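Long-range contacts in cytochrome P450 113A1 (Saccharopolyspora erythraea, PDB 2JJN), which hydroxylates the macrolactone ring of erythromycin D at C-12 to give erythromycin C, as a heme-dependent monooxygenase of antibiotic biosynthesis: residues A[49-54]-A[305-310]; A[132-137]-A[396-401]; A[138-143]-A[245-250]; A[290-295]-A[311-316]. The protein carries 2 engineered substitutions. All coordinates share one frame; numbering follows the deposited sequence. Where two conformers were deposited one is given.

Interaction 1: residues A[49-54]-A[305-310]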
# COMPACT_ATOMS: atom_id res chain seq x y z
N GLY A 49 -23.14 3.15 9.61
CA GLY A 49 -23.62 4.03 8.52
C GLY A 49 -22.57 4.26 7.45
O GLY A 49 -22.66 5.22 6.67
N VAL A 50 -21.59 3.35 7.40
CA VAL A 50 -20.55 3.37 6.36
C VAL A 50 -20.97 2.40 5.27
O VAL A 50 -21.43 1.31 5.56
CB VAL A 50 -19.18 2.94 6.95
CG1 VAL A 50 -18.16 2.88 5.84
CG2 VAL A 50 -18.74 3.95 7.99
N TRP A 51 -20.80 2.81 4.02
CA TRP A 51 -21.27 2.01 2.90
C TRP A 51 -20.10 1.29 2.29
O TRP A 51 -18.90 1.68 2.51
CB TRP A 51 -21.90 2.94 1.86
CG TRP A 51 -23.21 3.49 2.38
CD1 TRP A 51 -23.39 4.49 3.31
CD2 TRP A 51 -24.52 3.04 2.03
NE1 TRP A 51 -24.74 4.70 3.54
CE2 TRP A 51 -25.45 3.83 2.76
CE3 TRP A 51 -25.01 2.04 1.15
CZ2 TRP A 51 -26.84 3.67 2.64
CZ3 TRP A 51 -26.39 1.89 1.01
CH2 TRP A 51 -27.29 2.72 1.75
N HIS A 52 -20.39 0.17 1.67
CA HIS A 52 -19.34 -0.67 1.14
C HIS A 52 -19.76 -1.10 -0.27
O HIS A 52 -20.91 -1.53 -0.48
CB HIS A 52 -19.25 -1.94 1.99
CG HIS A 52 -18.80 -1.66 3.38
ND1 HIS A 52 -17.48 -1.79 3.78
CD2 HIS A 52 -19.49 -1.22 4.46
CE1 HIS A 52 -17.39 -1.43 5.06
NE2 HIS A 52 -18.59 -1.10 5.50
N VAL A 53 -18.79 -1.07 -1.19
CA VAL A 53 -19.06 -1.34 -2.60
C VAL A 53 -18.18 -2.52 -3.01
O VAL A 53 -16.96 -2.48 -2.84
CB VAL A 53 -18.77 -0.09 -3.42
CG1 VAL A 53 -18.89 -0.41 -4.90
CG2 VAL A 53 -19.81 0.98 -3.02
N PHE A 54 -18.81 -3.58 -3.54
CA PHE A 54 -18.12 -4.86 -3.75
C PHE A 54 -17.80 -5.29 -5.18
O PHE A 54 -16.88 -6.06 -5.41
CB PHE A 54 -18.90 -6.01 -3.07
CG PHE A 54 -19.07 -5.80 -1.58
CD1 PHE A 54 -20.32 -5.52 -1.05
CD2 PHE A 54 -17.96 -5.77 -0.77
CE1 PHE A 54 -20.47 -5.33 0.33
CE2 PHE A 54 -18.09 -5.57 0.63
CZ PHE A 54 -19.37 -5.34 1.18
N PRO A 305 -29.52 3.56 -3.29
CA PRO A 305 -29.43 4.98 -2.94
C PRO A 305 -28.51 5.19 -1.75
O PRO A 305 -28.66 4.54 -0.70
CB PRO A 305 -30.88 5.35 -2.59
CG PRO A 305 -31.46 4.09 -2.03
CD PRO A 305 -30.84 3.01 -2.91
N ILE A 306 -27.52 6.06 -1.95
CA ILE A 306 -26.57 6.43 -0.90
C ILE A 306 -26.74 7.93 -0.55
O ILE A 306 -26.79 8.75 -1.42
CB ILE A 306 -25.13 6.15 -1.34
CG1 ILE A 306 -24.93 4.68 -1.70
CG2 ILE A 306 -24.19 6.52 -0.18
CD1 ILE A 306 -23.48 4.34 -2.22
N PRO A 307 -26.93 8.25 0.73
CA PRO A 307 -27.16 9.66 1.07
C PRO A 307 -25.88 10.49 0.98
O PRO A 307 -24.78 9.94 0.88
CB PRO A 307 -27.62 9.63 2.52
CG PRO A 307 -27.11 8.34 3.02
CD PRO A 307 -26.97 7.37 1.92
N ALA A 308 -26.06 11.80 1.07
CA ALA A 308 -24.91 12.73 1.17
C ALA A 308 -24.18 12.57 2.48
O ALA A 308 -24.76 12.19 3.52
CB ALA A 308 -25.43 14.17 1.04
N ASP A 309 -22.90 12.96 2.46
CA ASP A 309 -22.14 13.08 3.70
C ASP A 309 -21.99 11.78 4.48
O ASP A 309 -22.01 11.78 5.72
CB ASP A 309 -22.75 14.19 4.61
CG ASP A 309 -22.80 15.54 3.90
OD1 ASP A 309 -21.81 15.91 3.24
OD2 ASP A 309 -23.86 16.19 3.97
N VAL A 310 -21.76 10.68 3.75
CA VAL A 310 -21.44 9.42 4.40
C VAL A 310 -20.18 8.83 3.76
O VAL A 310 -19.80 9.19 2.64
CB VAL A 310 -22.62 8.40 4.34
CG1 VAL A 310 -23.89 8.95 5.01
CG2 VAL A 310 -22.91 8.02 2.88
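Trp-51 meets Ile-306 face-on: CG2 of the isoleucine stands 4.0 Å from the centroid of the five-membered indole ring and only 3° off the ring normal, a CH-pi contact. The other branch reaches the six-membered half, where Ile-306 CG1 lies 3.9 Å from Trp-51 CE3, and the two side chains run antiparallel over one another. Apolar contacts continue around the indole. Pro-307 CD approaches Trp-51 CZ2 to 3.8 Å, and Val-310 CG2 comes to 3.6 Å from Trp-51 CD1. With CG1 of Val-310 anti to the carbonyl carbon (chi1 -59°), the other methyl, CG2, lies between N and the carbonyl carbon and meets the indole. In the P450 fold, Trp-51 lies in strand 51-53, which pairs with 43-45 in the mixed sheet. Residues 305-310 lead out of the small hairpin 299-301/304-306 and turn back toward strand 311-315, which joins that sheet beside 51-53. Two backbone carbonyls also touch across the contact, without a hydrogen bond between the segments. Pro-305 O sits 3.3 Å from Trp-51 CH2, while Gly-49 O lies 3.9 Å from Val-310 CB. The indole also rests on Val-43 and Gln-45 of strand 43-45, and Ile-306 on Val-43.

Interaction 2: residues A[132-137]-A[396-401]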
# COMPACT_ATOMS: atom_id res chain seq x y z
N SER A 132 16.86 -19.85 8.57
CA SER A 132 15.59 -19.74 9.28
C SER A 132 15.50 -18.34 9.85
O SER A 132 16.34 -17.95 10.67
CB SER A 132 15.58 -20.76 10.43
OG SER A 132 14.49 -20.54 11.31
N PHE A 133 14.53 -17.55 9.38
CA PHE A 133 14.49 -16.13 9.76
C PHE A 133 13.12 -15.57 9.42
O PHE A 133 12.35 -16.22 8.71
CB PHE A 133 15.59 -15.32 9.03
CG PHE A 133 15.50 -15.37 7.52
CD1 PHE A 133 14.79 -14.37 6.83
CD2 PHE A 133 16.19 -16.35 6.79
CE1 PHE A 133 14.75 -14.34 5.43
CE2 PHE A 133 16.13 -16.37 5.38
CZ PHE A 133 15.38 -15.38 4.69
N ASP A 134 12.84 -14.39 9.97
CA ASP A 134 11.59 -13.72 9.69
C ASP A 134 11.81 -12.86 8.45
O ASP A 134 12.62 -11.94 8.51
CB ASP A 134 11.17 -12.85 10.87
CG ASP A 134 10.01 -11.96 10.56
OD1 ASP A 134 9.86 -10.91 11.24
OD2 ASP A 134 9.25 -12.24 9.62
N LEU A 135 11.13 -13.16 7.34
CA LEU A 135 11.29 -12.34 6.15
C LEU A 135 10.97 -10.87 6.41
O LEU A 135 11.56 -9.98 5.81
CB LEU A 135 10.37 -12.87 5.04
CG LEU A 135 10.49 -12.15 3.69
CD1 LEU A 135 11.82 -12.48 3.13
CD2 LEU A 135 9.36 -12.55 2.78
N VAL A 136 10.01 -10.60 7.30
CA VAL A 136 9.61 -9.22 7.53
C VAL A 136 10.72 -8.46 8.30
O VAL A 136 11.21 -7.43 7.87
CB VAL A 136 8.26 -9.15 8.28
CG1 VAL A 136 7.91 -7.68 8.61
CG2 VAL A 136 7.16 -9.78 7.47
N ASP A 137 11.12 -8.95 9.49
CA ASP A 137 12.16 -8.28 10.22
C ASP A 137 13.46 -8.15 9.43
O ASP A 137 14.17 -7.14 9.57
CB ASP A 137 12.46 -9.00 11.55
CG ASP A 137 11.42 -8.79 12.60
OD1 ASP A 137 10.48 -7.99 12.41
OD2 ASP A 137 11.54 -9.50 13.63
N THR A 396 0.56 -10.16 6.63
CA THR A 396 0.94 -10.69 7.93
C THR A 396 2.00 -9.81 8.57
O THR A 396 2.85 -9.23 7.90
CB THR A 396 1.40 -12.13 7.85
OG1 THR A 396 2.57 -12.22 7.05
CG2 THR A 396 0.28 -13.02 7.23
N ARG A 397 1.96 -9.77 9.90
CA ARG A 397 2.88 -8.93 10.65
C ARG A 397 4.33 -9.43 10.63
O ARG A 397 5.27 -8.66 10.67
CB ARG A 397 2.43 -8.83 12.11
CG ARG A 397 1.07 -8.13 12.22
CD ARG A 397 0.27 -8.53 13.47
NE ARG A 397 1.04 -8.28 14.68
CZ ARG A 397 0.70 -8.73 15.89
NH1 ARG A 397 -0.41 -9.44 16.06
NH2 ARG A 397 1.47 -8.44 16.93
N HIS A 398 4.44 -10.76 10.58
CA HIS A 398 5.71 -11.43 10.43
C HIS A 398 5.56 -12.55 9.46
O HIS A 398 4.43 -12.98 9.18
CB HIS A 398 6.15 -11.95 11.80
CG HIS A 398 6.46 -10.83 12.73
ND1 HIS A 398 7.61 -10.08 12.60
CD2 HIS A 398 5.73 -10.23 13.70
CE1 HIS A 398 7.59 -9.09 13.47
NE2 HIS A 398 6.47 -9.17 14.17
N LEU A 399 6.66 -13.05 8.95
CA LEU A 399 6.59 -14.19 8.05
C LEU A 399 7.86 -15.04 8.25
O LEU A 399 8.85 -14.91 7.54
CB LEU A 399 6.51 -13.70 6.57
CG LEU A 399 6.08 -14.86 5.66
CD1 LEU A 399 4.57 -15.16 5.78
CD2 LEU A 399 6.45 -14.60 4.17
N PRO A 400 7.85 -15.90 9.26
CA PRO A 400 8.96 -16.81 9.44
C PRO A 400 9.07 -17.68 8.21
O PRO A 400 8.07 -18.23 7.72
CB PRO A 400 8.53 -17.65 10.66
CG PRO A 400 7.44 -16.85 11.32
CD PRO A 400 6.76 -16.07 10.24
N VAL A 401 10.28 -17.77 7.69
CA VAL A 401 10.50 -18.62 6.52
C VAL A 401 11.67 -19.56 6.75
O VAL A 401 12.52 -19.36 7.63
CB VAL A 401 10.79 -17.75 5.25
CG1 VAL A 401 9.52 -16.96 4.86
CG2 VAL A 401 11.99 -16.79 5.54
O HOH W 1 11.97 -19.58 10.43
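Asp-134 caps the N terminus of helix 135-140 and at the same time ties it to His-398 and Leu-399, just where strand 132-134 hands over to the helix. That strand is an edge of the small three-stranded antiparallel sheet of this P450, paired with strand 400-402. CG of Asp-134 is anti to its backbone N (chi1 170°), and each carboxylate oxygen accepts two hydrogen bonds. His-398 ND1 donates to Asp-134 OD1 at 2.8 Å, with the oxygen close to the imidazole plane; ring and carboxylate are turned 62° apart. From the opposite face of the carboxylate, Asp-137 N reaches the same OD1 at 2.9 Å. OD2 of Asp-134 is treated alike: Leu-399 N comes to 2.8 Å on the syn side, and Val-136 N to 2.9 Å from the other face. Four donors thus fix the rotation of the group. Asp-137 OD1 sits at the ring edge, 3.3 Å from His-398 CE1, and the two carboxylates may raise the tendency of the imidazole to be protonated.

Beyond the cap, Leu-135 N donates to Leu-399 O at 2.9 Å. The two leucine side chains lie alongside each other, touching through their CD2 methyls, and both rest on Val-254 of helix 228-259. In the sheet proper, Phe-133 and Val-401 form an antiparallel hydrogen-bonded pair, with Val-401 N 2.8 Å from Phe-133 O. On the face they share, Val-401 CG2 lies 3.8 Å from the centroid of the Phe-133 ring, 16° off its normal.

Interaction 3: residues A[138-143]-A[245-250]. With HEM (protoporphyrin IX containing Fe), chain B.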
# COMPACT_ATOMS: atom_id res chain seq x y z
N VAL A 138 13.78 -9.18 8.61
CA VAL A 138 15.10 -9.22 7.96
C VAL A 138 15.12 -8.33 6.72
O VAL A 138 16.11 -7.62 6.47
CB VAL A 138 15.52 -10.65 7.57
CG1 VAL A 138 16.74 -10.65 6.63
CG2 VAL A 138 15.85 -11.43 8.84
N LEU A 139 14.04 -8.39 5.94
CA LEU A 139 14.06 -7.73 4.62
C LEU A 139 12.83 -6.87 4.34
O LEU A 139 12.98 -5.71 3.91
CB LEU A 139 14.17 -8.78 3.50
CG LEU A 139 14.17 -8.18 2.08
CD1 LEU A 139 15.37 -7.26 1.86
CD2 LEU A 139 14.17 -9.25 1.00
N ALA A 140 11.64 -7.41 4.53
CA ALA A 140 10.48 -6.72 3.92
C ALA A 140 10.21 -5.42 4.65
O ALA A 140 9.74 -4.45 4.06
CB ALA A 140 9.24 -7.59 3.91
N PHE A 141 10.48 -5.41 5.95
CA PHE A 141 10.28 -4.17 6.71
C PHE A 141 11.42 -3.19 6.46
O PHE A 141 11.15 -2.04 6.02
CB PHE A 141 10.09 -4.44 8.21
CG PHE A 141 9.77 -3.21 9.00
CD1 PHE A 141 8.43 -2.86 9.22
CD2 PHE A 141 10.79 -2.39 9.49
CE1 PHE A 141 8.12 -1.71 9.97
CE2 PHE A 141 10.50 -1.22 10.22
CZ PHE A 141 9.16 -0.90 10.44
N PRO A 142 12.70 -3.58 6.69
CA PRO A 142 13.78 -2.59 6.52
C PRO A 142 14.00 -2.05 5.09
O PRO A 142 14.41 -0.90 4.93
CB PRO A 142 15.04 -3.29 6.98
CG PRO A 142 14.66 -4.74 7.20
CD PRO A 142 13.19 -4.88 7.20
N LEU A 143 13.82 -2.89 4.08
CA LEU A 143 14.16 -2.45 2.74
C LEU A 143 13.45 -1.17 2.33
O LEU A 143 14.16 -0.21 2.00
CB LEU A 143 13.94 -3.59 1.72
CG LEU A 143 14.10 -3.14 0.27
CD1 LEU A 143 15.58 -2.77 -0.09
CD2 LEU A 143 13.59 -4.30 -0.61
N THR A 245 3.07 -0.70 2.33
CA THR A 245 2.54 -1.49 1.21
C THR A 245 3.62 -2.38 0.68
O THR A 245 3.38 -3.54 0.36
CB THR A 245 2.12 -0.57 0.06
OG1 THR A 245 3.22 0.28 -0.28
CG2 THR A 245 0.90 0.23 0.41
N THR A 246 4.81 -1.86 0.55
CA THR A 246 5.86 -2.66 -0.05
C THR A 246 6.23 -3.79 0.90
O THR A 246 6.38 -4.96 0.48
CB THR A 246 7.02 -1.76 -0.59
OG1 THR A 246 6.48 -0.50 -1.10
CG2 THR A 246 7.84 -2.41 -1.62
N THR A 247 6.24 -3.52 2.21
CA THR A 247 6.45 -4.56 3.23
C THR A 247 5.36 -5.68 3.18
O THR A 247 5.69 -6.86 3.11
CB THR A 247 6.47 -3.95 4.61
OG1 THR A 247 7.57 -3.03 4.66
CG2 THR A 247 6.61 -5.02 5.76
N VAL A 248 4.10 -5.29 3.17
CA VAL A 248 3.00 -6.24 3.03
C VAL A 248 3.05 -7.00 1.69
O VAL A 248 2.80 -8.22 1.66
CB VAL A 248 1.67 -5.44 3.18
CG1 VAL A 248 0.50 -6.31 2.79
CG2 VAL A 248 1.56 -4.91 4.67
N LEU A 249 3.34 -6.31 0.60
CA LEU A 249 3.35 -7.00 -0.70
C LEU A 249 4.42 -8.07 -0.75
O LEU A 249 4.15 -9.19 -1.21
CB LEU A 249 3.56 -6.02 -1.84
CG LEU A 249 3.57 -6.68 -3.22
CD1 LEU A 249 2.28 -7.40 -3.48
CD2 LEU A 249 3.78 -5.63 -4.34
N LEU A 250 5.63 -7.75 -0.25
CA LEU A 250 6.70 -8.78 -0.36
C LEU A 250 6.35 -10.02 0.43
O LEU A 250 6.54 -11.16 -0.06
CB LEU A 250 8.04 -8.21 0.09
CG LEU A 250 9.22 -9.18 -0.07
CD1 LEU A 250 9.32 -9.59 -1.54
CD2 LEU A 250 10.53 -8.54 0.39
CHA HEM B . -1.91 6.24 -3.78
CHB HEM B . -1.57 1.39 -3.31
CHC HEM B . 3.25 1.79 -3.03
CHD HEM B . 2.85 6.63 -2.69
C1A HEM B . -2.19 4.88 -3.74
C2A HEM B . -3.53 4.31 -3.88
C3A HEM B . -3.44 2.98 -3.73
C4A HEM B . -2.05 2.66 -3.49
CMA HEM B . -4.59 1.96 -3.76
CAA HEM B . -4.82 5.10 -4.17
CBA HEM B . -5.41 5.70 -2.91
CGA HEM B . -6.82 6.26 -3.14
O1A HEM B . -7.33 6.20 -4.29
O2A HEM B . -7.38 6.80 -2.14
C1B HEM B . -0.21 1.08 -3.20
C2B HEM B . 0.33 -0.25 -3.16
C3B HEM B . 1.68 -0.15 -3.09
C4B HEM B . 1.97 1.28 -3.08
CMB HEM B . -0.61 -1.48 -3.21
CAB HEM B . 2.78 -1.22 -2.99
CBB HEM B . 2.62 -2.36 -3.59
C1C HEM B . 3.56 3.13 -2.91
C2C HEM B . 4.90 3.67 -2.77
C3C HEM B . 4.79 5.01 -2.68
C4C HEM B . 3.37 5.36 -2.77
CMC HEM B . 6.17 2.77 -2.76
CAC HEM B . 5.89 6.07 -2.47
CBC HEM B . 7.08 6.01 -3.07
C1D HEM B . 1.54 6.91 -2.93
C2D HEM B . 1.03 8.24 -2.91
C3D HEM B . -0.42 8.13 -3.26
C4D HEM B . -0.67 6.73 -3.45
CMD HEM B . 1.80 9.55 -2.58
CAD HEM B . -1.46 9.26 -3.37
CBD HEM B . -1.57 9.78 -4.81
CGD HEM B . -2.67 10.80 -4.91
O1D HEM B . -3.49 10.93 -3.99
O2D HEM B . -2.71 11.49 -5.95
NA HEM B . -1.28 3.83 -3.53
NB HEM B . 0.81 2.03 -3.10
NC HEM B . 2.68 4.19 -2.87
ND HEM B . 0.50 6.02 -3.26
FE HEM B . 0.68 4.00 -3.35
O HOH W 2 0.32 3.94 -1.16
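The backbones come close at a single point, where Ala-140 CA and Thr-247 CA are 4.6 Å apart and residues 138-141 press against the long helix 228-259. A hydrogen bond is made there: Thr-247 OG1 donates to Ala-140 O at 2.7 Å. The hydroxyl sits above the carbonyl plane, 39° out of it, and chi1 of -62° holds OG1 beside the threonine's own N, anti to its carbonyl carbon. His-243 O, one turn back along the helix, is a second hydrogen-bonding partner of OG1, so the one proton has two carbonyls to serve. Thr-247 CG2 lies beside the same Ala-140 carbonyl and 4.3 Å from Phe-141 CB.

Helix 228-259 is the long central helix of the P450 fold, which runs across the distal side of the heme. Thr-245, in an Ala-Gly-x-x-Thr sequence, probably corresponds to the conserved threonine of this helix in P450s. Its side chain packs on the porphyrin, OG1 3.1 Å from HEM CAB and hydrogen-bonded to Ala-241 O. Leu-249 CD2 approaches the vinyl carbon CBB of the heme to 3.5 Å, and a water binds the iron at 2.2 Å on this distal side.

On the face turned from the heme, Leu-250 CD2 fits against two partners: Leu-139 CD2 at 3.8 Å, with the two leucine side chains at about a right angle, and Ala-140 CB at 3.9 Å. Next in the chain, Phe-141 O takes a hydrogen bond from His-243 NE2, while the Phe-141 and His-243 rings meet edge-to-face.

Interaction 4: residues A[290-295]-A[311-316]. With HEM (protoporphyrin IX containing Fe), chain B.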
# COMPACT_ATOMS: atom_id res chain seq x y z
N GLN A 290 -9.08 -2.10 0.60
CA GLN A 290 -10.18 -1.12 0.57
C GLN A 290 -9.65 0.29 0.57
O GLN A 290 -8.55 0.57 1.08
CB GLN A 290 -11.08 -1.35 1.80
CG GLN A 290 -10.35 -1.26 3.13
CD GLN A 290 -11.17 -1.62 4.36
OE1 GLN A 290 -12.20 -2.30 4.28
NE2 GLN A 290 -10.73 -1.13 5.52
N MET A 291 -10.43 1.20 -0.03
CA MET A 291 -10.16 2.64 0.01
C MET A 291 -11.41 3.35 0.45
O MET A 291 -12.46 2.82 0.29
CB MET A 291 -9.72 3.21 -1.36
CG MET A 291 -8.29 2.89 -1.66
SD MET A 291 -8.52 1.60 -2.82
CE MET A 291 -8.62 2.58 -4.32
N GLN A 292 -11.27 4.55 1.02
CA GLN A 292 -12.41 5.29 1.54
C GLN A 292 -12.66 6.55 0.78
O GLN A 292 -11.71 7.22 0.31
CB GLN A 292 -12.19 5.68 3.03
CG GLN A 292 -12.37 4.42 3.93
CD GLN A 292 -11.12 3.54 3.98
OE1 GLN A 292 -11.17 2.31 3.82
NE2 GLN A 292 -10.00 4.18 4.23
N ARG A 293 -13.95 6.83 0.61
CA ARG A 293 -14.44 8.11 0.00
C ARG A 293 -15.56 8.67 0.87
O ARG A 293 -16.08 7.97 1.74
CB ARG A 293 -14.93 7.90 -1.45
CG ARG A 293 -13.87 7.34 -2.37
CD ARG A 293 -12.77 8.42 -2.57
NE ARG A 293 -11.85 8.10 -3.67
CZ ARG A 293 -10.64 7.56 -3.51
NH1 ARG A 293 -10.21 7.16 -2.31
NH2 ARG A 293 -9.83 7.45 -4.56
N THR A 294 -15.93 9.92 0.63
CA THR A 294 -17.11 10.48 1.32
C THR A 294 -18.04 11.08 0.27
O THR A 294 -17.59 11.79 -0.61
CB THR A 294 -16.70 11.53 2.35
OG1 THR A 294 -15.91 12.54 1.71
CG2 THR A 294 -15.93 10.88 3.48
N THR A 295 -19.34 10.78 0.33
CA THR A 295 -20.23 11.36 -0.67
C THR A 295 -20.44 12.85 -0.41
O THR A 295 -20.60 13.29 0.74
CB THR A 295 -21.61 10.68 -0.65
OG1 THR A 295 -22.15 10.73 0.66
CG2 THR A 295 -21.46 9.20 -1.04
N MET A 311 -19.52 7.96 4.54
CA MET A 311 -18.29 7.31 4.07
C MET A 311 -18.66 6.08 3.23
O MET A 311 -19.61 5.38 3.55
CB MET A 311 -17.43 6.94 5.24
CG MET A 311 -16.23 6.11 4.86
SD MET A 311 -14.82 6.44 5.95
CE MET A 311 -14.44 8.11 5.43
N VAL A 312 -17.89 5.86 2.17
CA VAL A 312 -18.07 4.72 1.25
C VAL A 312 -16.73 4.02 1.16
O VAL A 312 -15.71 4.69 0.90
CB VAL A 312 -18.46 5.23 -0.16
CG1 VAL A 312 -18.62 4.04 -1.10
CG2 VAL A 312 -19.77 6.07 -0.07
N ASN A 313 -16.71 2.71 1.36
CA ASN A 313 -15.48 1.87 1.33
C ASN A 313 -15.55 1.11 0.01
O ASN A 313 -16.52 0.38 -0.22
CB ASN A 313 -15.64 0.86 2.51
CG ASN A 313 -15.07 1.36 3.80
OD1 ASN A 313 -15.77 1.40 4.80
ND2 ASN A 313 -13.80 1.71 3.80
N THR A 314 -14.56 1.28 -0.84
CA THR A 314 -14.50 0.52 -2.11
C THR A 314 -13.57 -0.66 -1.94
O THR A 314 -12.40 -0.46 -1.66
CB THR A 314 -13.95 1.34 -3.29
OG1 THR A 314 -12.67 1.89 -2.99
CG2 THR A 314 -14.90 2.49 -3.70
N TRP A 315 -14.10 -1.87 -2.09
CA TRP A 315 -13.36 -3.09 -1.79
C TRP A 315 -12.61 -3.57 -3.03
O TRP A 315 -13.09 -4.36 -3.85
CB TRP A 315 -14.32 -4.16 -1.27
CG TRP A 315 -14.65 -4.00 0.18
CD1 TRP A 315 -15.64 -3.25 0.68
CD2 TRP A 315 -13.97 -4.61 1.28
NE1 TRP A 315 -15.66 -3.36 2.10
CE2 TRP A 315 -14.63 -4.19 2.47
CE3 TRP A 315 -12.84 -5.44 1.37
CZ2 TRP A 315 -14.21 -4.60 3.75
CZ3 TRP A 315 -12.43 -5.87 2.63
CH2 TRP A 315 -13.11 -5.45 3.80
N VAL A 316 -11.39 -3.04 -3.17
CA VAL A 316 -10.52 -3.48 -4.27
C VAL A 316 -10.30 -5.02 -4.22
O VAL A 316 -10.22 -5.68 -5.24
CB VAL A 316 -9.21 -2.67 -4.28
CG1 VAL A 316 -8.10 -3.40 -5.02
CG2 VAL A 316 -9.52 -1.31 -4.97
CHA HEM B . -1.91 6.24 -3.78
CHB HEM B . -1.57 1.39 -3.31
CHC HEM B . 3.25 1.79 -3.03
CHD HEM B . 2.85 6.63 -2.69
C1A HEM B . -2.19 4.88 -3.74
C2A HEM B . -3.53 4.31 -3.88
C3A HEM B . -3.44 2.98 -3.73
C4A HEM B . -2.05 2.66 -3.49
CMA HEM B . -4.59 1.96 -3.76
CAA HEM B . -4.82 5.10 -4.17
CBA HEM B . -5.41 5.70 -2.91
CGA HEM B . -6.82 6.26 -3.14
O1A HEM B . -7.33 6.20 -4.29
O2A HEM B . -7.38 6.80 -2.14
C1B HEM B . -0.21 1.08 -3.20
C2B HEM B . 0.33 -0.25 -3.16
C3B HEM B . 1.68 -0.15 -3.09
C4B HEM B . 1.97 1.28 -3.08
CMB HEM B . -0.61 -1.48 -3.21
CAB HEM B . 2.78 -1.22 -2.99
CBB HEM B . 2.62 -2.36 -3.59
C1C HEM B . 3.56 3.13 -2.91
C2C HEM B . 4.90 3.67 -2.77
C3C HEM B . 4.79 5.01 -2.68
C4C HEM B . 3.37 5.36 -2.77
CMC HEM B . 6.17 2.77 -2.76
CAC HEM B . 5.89 6.07 -2.47
CBC HEM B . 7.08 6.01 -3.07
C1D HEM B . 1.54 6.91 -2.93
C2D HEM B . 1.03 8.24 -2.91
C3D HEM B . -0.42 8.13 -3.26
C4D HEM B . -0.67 6.73 -3.45
CMD HEM B . 1.80 9.55 -2.58
CAD HEM B . -1.46 9.26 -3.37
CBD HEM B . -1.57 9.78 -4.81
CGD HEM B . -2.67 10.80 -4.91
O1D HEM B . -3.49 10.93 -3.99
O2D HEM B . -2.71 11.49 -5.95
NA HEM B . -1.28 3.83 -3.53
NB HEM B . 0.81 2.03 -3.10
NC HEM B . 2.68 4.19 -2.87
ND HEM B . 0.50 6.02 -3.26
FE HEM B . 0.68 4.00 -3.35
O HOH W 2 0.32 3.94 -1.16
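Arg-293, whose backbone pairs with Val-312, hands its guanidinium to a heme propionate: NH2 donates to O1A at 2.8 Å and NH1 to O2A at 2.9 Å. The carboxylate meets the edge of the guanidinium, in its plane, a two-pronged grip on the cofactor. NH1 of Arg-293 has a further bond to Gln-292 O at 3.0 Å, which helps fix the group's rotation.

Behind the side chain, the backbone is held by an antiparallel hydrogen-bonded pair: Arg-293 N to Val-312 O and Val-312 N to Arg-293 O, each 2.8 Å. Met-291 and Thr-314 form a second such pair. Gln-292, a substrate-binding residue, lies on the other face of the sheet with Asn-313. On that face too, Gln-290 OE1 stands over the Trp-315 ring, 3.1 Å from CZ2, with amide and indole planes 72° apart; Trp-315 NE1 is hydrogen-bonded to His-52 ND1.

Both strands are interior in the five-stranded mixed sheet of the P450 fold, which here holds a heme propionate: 51-53 runs beside 311-315 and 69-70 beside 290-295, while Met-291, Arg-293 and Thr-314 pack on Leu-63 of helix 56-64.

From the N terminus, residues 49-54 come first and wait until 305-310 to close interaction 1. Inside that span interaction 2 opens at 132-137, followed at once by interaction 3 at 138-143, which closes when helix 228-259 returns to it. Interaction 4 opens at 290-295 and closes at 311-316, just after interaction 1 has closed, so the two cross. Interaction 2 shuts last, at 396-401; it encloses interactions 3 and 4 and crosses interaction 1. Interactions 1 and 4 touch through the mixed sheet, on one side of the molecule; interactions 2 and 3 share helix 135-140 on the other. The heme lies between, reached by interaction 3 from helix 228-259 and by interaction 4 at a propionate.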